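Long-range contacts in A rubisco-like protein (Burkholderia fungorum, PDB 3NWR), which is of uncertain function but is probably a lyase, built on the large-chain fold of rubisco with a TIM-barrel catalytic domain: residues T152-D157 and R228-V232; G254-V258 and P278-H282. All blocks are in the same frame, centred on the assembly; numbering follows the deposited sequence.

Contact 1: T152-D157 and R228-V232; sequences TRALTD and RPVMV. With SO4 (sulfate ion), chain C.
The terminal methyl CE of Met-231 lies 3.6 Å from CB of Leu-155 and also meets CG2 of Thr-152, so one long, unbranched side chain reaches two successive turns of helix 148-156. In Met-231, CG is anti to the backbone N (chi1 174°), running the chain out toward the helix before a bend at chi3 turns the methyl in. Further along, CG2 of Thr-156 packs 3.9 Å from Met-231 CB. The threonine's other branch is tied back: OG1 donates to Thr-152 O at 2.9 Å, on the face opposite that used by Thr-156 N. Pro-229, compact and without an N-H to satisfy, sets CB 3.5 Å from Leu-155 O and CG 3.8 Å from Asp-157 CB. Asp-157, with positive phi, is the C' residue of the Schellman motif that ends the helix. Arg-228 turns its guanidinium edge to a sulfate, probably from the crystallisation liquor: NE is shared between O3 and O4, and NH2 also bonds O4. A salt bridge from NH2 to Asp-192 helps position it; Arg-161 and Arg-399 also bind the ion. Segment 228-232 leads from helix 208-226 into strand 233-235, while Thr-152 and Thr-156 touch strand 163-165 and Met-231 and Leu-155 touch strand 280-284.

Contact 2: G254-V258 and P278-H282; sequences GGSCV and PLVLH
With SG anti to the backbone N (chi1 -179°), Cys-257 lays its sulfur 3.8 Å from CB of His-282 and near CG1 of Val-280. In Val-258, CG1 is anti to the carbonyl carbon (chi1 -68°), which carries it to CD1 of Leu-279, 3.7 Å away, the two side chains crossing at about a right angle. Small Cys-257 and branched Val-280 thus share one face of the sheet, Val-258 and Leu-281 the other, where Leu-281 also rests on helix 267-276. Between them runs a parallel ladder: Val-280 N donates to Ser-256 O, Val-258 N to Val-280 O, and His-282 N to Val-258 O, the last at 2.9 Å with a nearly straight N-H...O angle of 170°. The CA of Cys-257 adds a CA-H...O contact to Val-280 O at 3.4 Å. Ahead of the strand, Gly-254 takes the positive phi that closes helix 240-252 in a Schellman motif. Helices 262-265 and 267-276 link the two strands, the beta-alpha-beta crossover of a TIM barrel. Backbone bonds thus fix the register and apolar side chains fill both faces; with ND1 of His-282 bonded to His-315 and NE2 to His-317, the rotation of its imidazole is probably fixed as well.

How the contacts relate
Both contacts belong to the rubisco-type barrel, and their side chains meet directly: CD1 of Leu-155 lies 3.4 Å from CG2 of Val-280, and CG of Met-231 packs 3.6 Å from CB of Cys-257. Contact 2 is buried and joins neighbouring strands of the parallel sheet, so three main-chain hydrogen bonds run across it, with apolar side chains on both faces. Contact 1 is only partly buried and sets helix 148-156 against the approach to strand 233-235, the sheet neighbour of 257-261; with no hydrogen bond across, it depends on apolar packing. Its apolar end merges with contact 2, whereas its other end lies toward an exposed aspartate, with Arg-228 beyond it turned to a probably adventitious sulfate.

Contact 1: T152-D157 and R228-V232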
# COMPACT_ATOMS: atom_id res chain seq x y z
N THR A 152 -8.01 -8.39 -24.53
CA THR A 152 -7.40 -7.15 -24.96
C THR A 152 -7.10 -7.19 -26.46
O THR A 152 -7.30 -6.19 -27.16
CB THR A 152 -6.11 -6.87 -24.15
OG1 THR A 152 -6.42 -6.94 -22.75
CG2 THR A 152 -5.56 -5.49 -24.48
N ARG A 153 -6.63 -8.34 -26.95
CA ARG A 153 -6.43 -8.50 -28.39
C ARG A 153 -7.74 -8.34 -29.15
O ARG A 153 -7.79 -7.67 -30.19
CB ARG A 153 -5.79 -9.85 -28.71
CG ARG A 153 -4.32 -9.95 -28.30
CD ARG A 153 -3.69 -11.17 -28.97
NE ARG A 153 -2.25 -11.24 -28.77
CZ ARG A 153 -1.37 -10.47 -29.41
NH1 ARG A 153 -1.78 -9.54 -30.26
NH2 ARG A 153 -0.07 -10.63 -29.17
N ALA A 154 -8.80 -8.95 -28.63
CA ALA A 154 -10.10 -8.84 -29.28
C ALA A 154 -10.58 -7.39 -29.34
O ALA A 154 -11.08 -6.94 -30.38
CB ALA A 154 -11.11 -9.72 -28.57
N LEU A 155 -10.41 -6.66 -28.24
CA LEU A 155 -10.87 -5.29 -28.16
C LEU A 155 -10.03 -4.30 -28.97
O LEU A 155 -10.54 -3.26 -29.37
CB LEU A 155 -10.97 -4.83 -26.69
CG LEU A 155 -12.15 -5.44 -25.94
CD1 LEU A 155 -11.98 -5.36 -24.42
CD2 LEU A 155 -13.45 -4.76 -26.37
N THR A 156 -8.76 -4.61 -29.19
CA THR A 156 -7.91 -3.74 -30.00
C THR A 156 -7.83 -4.22 -31.45
O THR A 156 -7.26 -3.53 -32.31
CB THR A 156 -6.47 -3.66 -29.43
OG1 THR A 156 -5.92 -4.97 -29.36
CG2 THR A 156 -6.46 -3.05 -28.04
N ASP A 157 -8.42 -5.38 -31.71
CA ASP A 157 -8.31 -6.07 -33.00
C ASP A 157 -6.86 -6.24 -33.43
O ASP A 157 -6.51 -5.99 -34.59
CB ASP A 157 -9.12 -5.33 -34.07
CG ASP A 157 -9.36 -6.19 -35.31
OD1 ASP A 157 -9.45 -7.43 -35.17
OD2 ASP A 157 -9.47 -5.62 -36.41
N ARG A 228 -10.24 0.96 -37.34
CA ARG A 228 -9.32 0.58 -36.28
C ARG A 228 -9.86 0.97 -34.91
O ARG A 228 -10.06 2.15 -34.64
CB ARG A 228 -7.96 1.27 -36.45
CG ARG A 228 -7.26 1.04 -37.79
CD ARG A 228 -5.86 1.68 -37.76
NE ARG A 228 -4.97 0.99 -36.83
CZ ARG A 228 -4.54 1.48 -35.67
NH1 ARG A 228 -4.89 2.70 -35.26
NH2 ARG A 228 -3.73 0.75 -34.91
N PRO A 229 -10.09 -0.02 -34.02
CA PRO A 229 -10.43 0.33 -32.64
C PRO A 229 -9.16 0.80 -31.91
O PRO A 229 -8.08 0.29 -32.20
CB PRO A 229 -10.91 -0.99 -32.03
CG PRO A 229 -10.84 -2.03 -33.12
CD PRO A 229 -10.01 -1.48 -34.24
N VAL A 230 -9.30 1.78 -31.03
CA VAL A 230 -8.21 2.19 -30.15
C VAL A 230 -8.71 2.13 -28.71
O VAL A 230 -9.74 2.72 -28.38
CB VAL A 230 -7.72 3.62 -30.46
CG1 VAL A 230 -6.62 4.04 -29.48
CG2 VAL A 230 -7.20 3.70 -31.89
N MET A 231 -8.00 1.39 -27.88
CA MET A 231 -8.36 1.23 -26.47
C MET A 231 -7.82 2.39 -25.65
O MET A 231 -6.61 2.65 -25.65
CB MET A 231 -7.81 -0.09 -25.94
CG MET A 231 -8.01 -0.27 -24.44
SD MET A 231 -7.51 -1.90 -23.84
CE MET A 231 -8.72 -2.95 -24.66
N VAL A 232 -8.71 3.08 -24.94
CA VAL A 232 -8.29 4.16 -24.06
C VAL A 232 -8.48 3.73 -22.62
O VAL A 232 -9.59 3.39 -22.19
CB VAL A 232 -9.08 5.47 -24.32
CG1 VAL A 232 -8.65 6.56 -23.33
CG2 VAL A 232 -8.87 5.94 -25.76
S SO4 C . -3.22 -2.09 -37.90
O1 SO4 C . -2.30 -2.29 -39.01
O2 SO4 C . -3.39 -3.36 -37.19
O3 SO4 C . -4.51 -1.63 -38.41
O4 SO4 C . -2.66 -1.10 -36.99

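Contact 2: G254-V258 and P278-H282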
# COMPACT_ATOMS: atom_id res chain seq x y z
N GLY A 254 -19.04 3.85 -24.69
CA GLY A 254 -18.44 2.95 -25.66
C GLY A 254 -16.99 2.58 -25.41
O GLY A 254 -16.31 2.05 -26.29
N GLY A 255 -16.51 2.86 -24.20
CA GLY A 255 -15.14 2.53 -23.85
C GLY A 255 -14.94 1.04 -23.64
O GLY A 255 -15.90 0.27 -23.61
N SER A 256 -13.69 0.64 -23.49
CA SER A 256 -13.37 -0.77 -23.31
C SER A 256 -12.46 -1.03 -22.12
O SER A 256 -12.20 -2.18 -21.78
CB SER A 256 -12.70 -1.32 -24.57
OG SER A 256 -11.50 -0.61 -24.84
N CYS A 257 -11.99 0.03 -21.49
CA CYS A 257 -10.93 -0.11 -20.50
C CYS A 257 -10.98 1.00 -19.46
O CYS A 257 -11.24 2.16 -19.79
CB CYS A 257 -9.57 -0.09 -21.22
SG CYS A 257 -8.12 -0.29 -20.15
N VAL A 258 -10.73 0.63 -18.20
CA VAL A 258 -10.48 1.59 -17.13
C VAL A 258 -9.15 1.27 -16.45
O VAL A 258 -8.77 0.11 -16.32
CB VAL A 258 -11.61 1.64 -16.10
CG1 VAL A 258 -12.88 2.22 -16.73
CG2 VAL A 258 -11.87 0.26 -15.53
N PRO A 278 -17.51 -4.76 -16.74
CA PRO A 278 -17.13 -5.71 -17.79
C PRO A 278 -15.95 -5.23 -18.62
O PRO A 278 -15.59 -5.90 -19.60
CB PRO A 278 -18.39 -5.77 -18.65
CG PRO A 278 -18.97 -4.40 -18.54
CD PRO A 278 -18.68 -3.94 -17.12
N LEU A 279 -15.35 -4.10 -18.25
CA LEU A 279 -14.26 -3.51 -19.01
C LEU A 279 -12.93 -4.16 -18.66
O LEU A 279 -12.81 -4.87 -17.67
CB LEU A 279 -14.19 -2.00 -18.74
CG LEU A 279 -15.50 -1.25 -18.99
CD1 LEU A 279 -15.42 0.18 -18.49
CD2 LEU A 279 -15.82 -1.29 -20.48
N VAL A 280 -11.93 -3.92 -19.51
CA VAL A 280 -10.55 -4.29 -19.19
C VAL A 280 -10.07 -3.45 -18.01
O VAL A 280 -10.27 -2.24 -17.98
CB VAL A 280 -9.65 -4.03 -20.41
CG1 VAL A 280 -8.18 -4.31 -20.06
CG2 VAL A 280 -10.09 -4.88 -21.58
N LEU A 281 -9.43 -4.11 -17.05
CA LEU A 281 -8.92 -3.45 -15.86
C LEU A 281 -7.41 -3.31 -15.99
O LEU A 281 -6.66 -4.29 -15.85
CB LEU A 281 -9.27 -4.29 -14.62
CG LEU A 281 -10.06 -3.63 -13.50
CD1 LEU A 281 -10.13 -4.58 -12.32
CD2 LEU A 281 -9.43 -2.30 -13.11
N HIS A 282 -6.97 -2.10 -16.30
CA HIS A 282 -5.54 -1.80 -16.50
C HIS A 282 -4.97 -1.31 -15.17
O HIS A 282 -5.27 -0.20 -14.72
CB HIS A 282 -5.38 -0.72 -17.59
CG HIS A 282 -3.96 -0.35 -17.89
ND1 HIS A 282 -3.18 -1.04 -18.79
CD2 HIS A 282 -3.19 0.66 -17.42
CE1 HIS A 282 -1.98 -0.48 -18.86
NE2 HIS A 282 -1.96 0.54 -18.03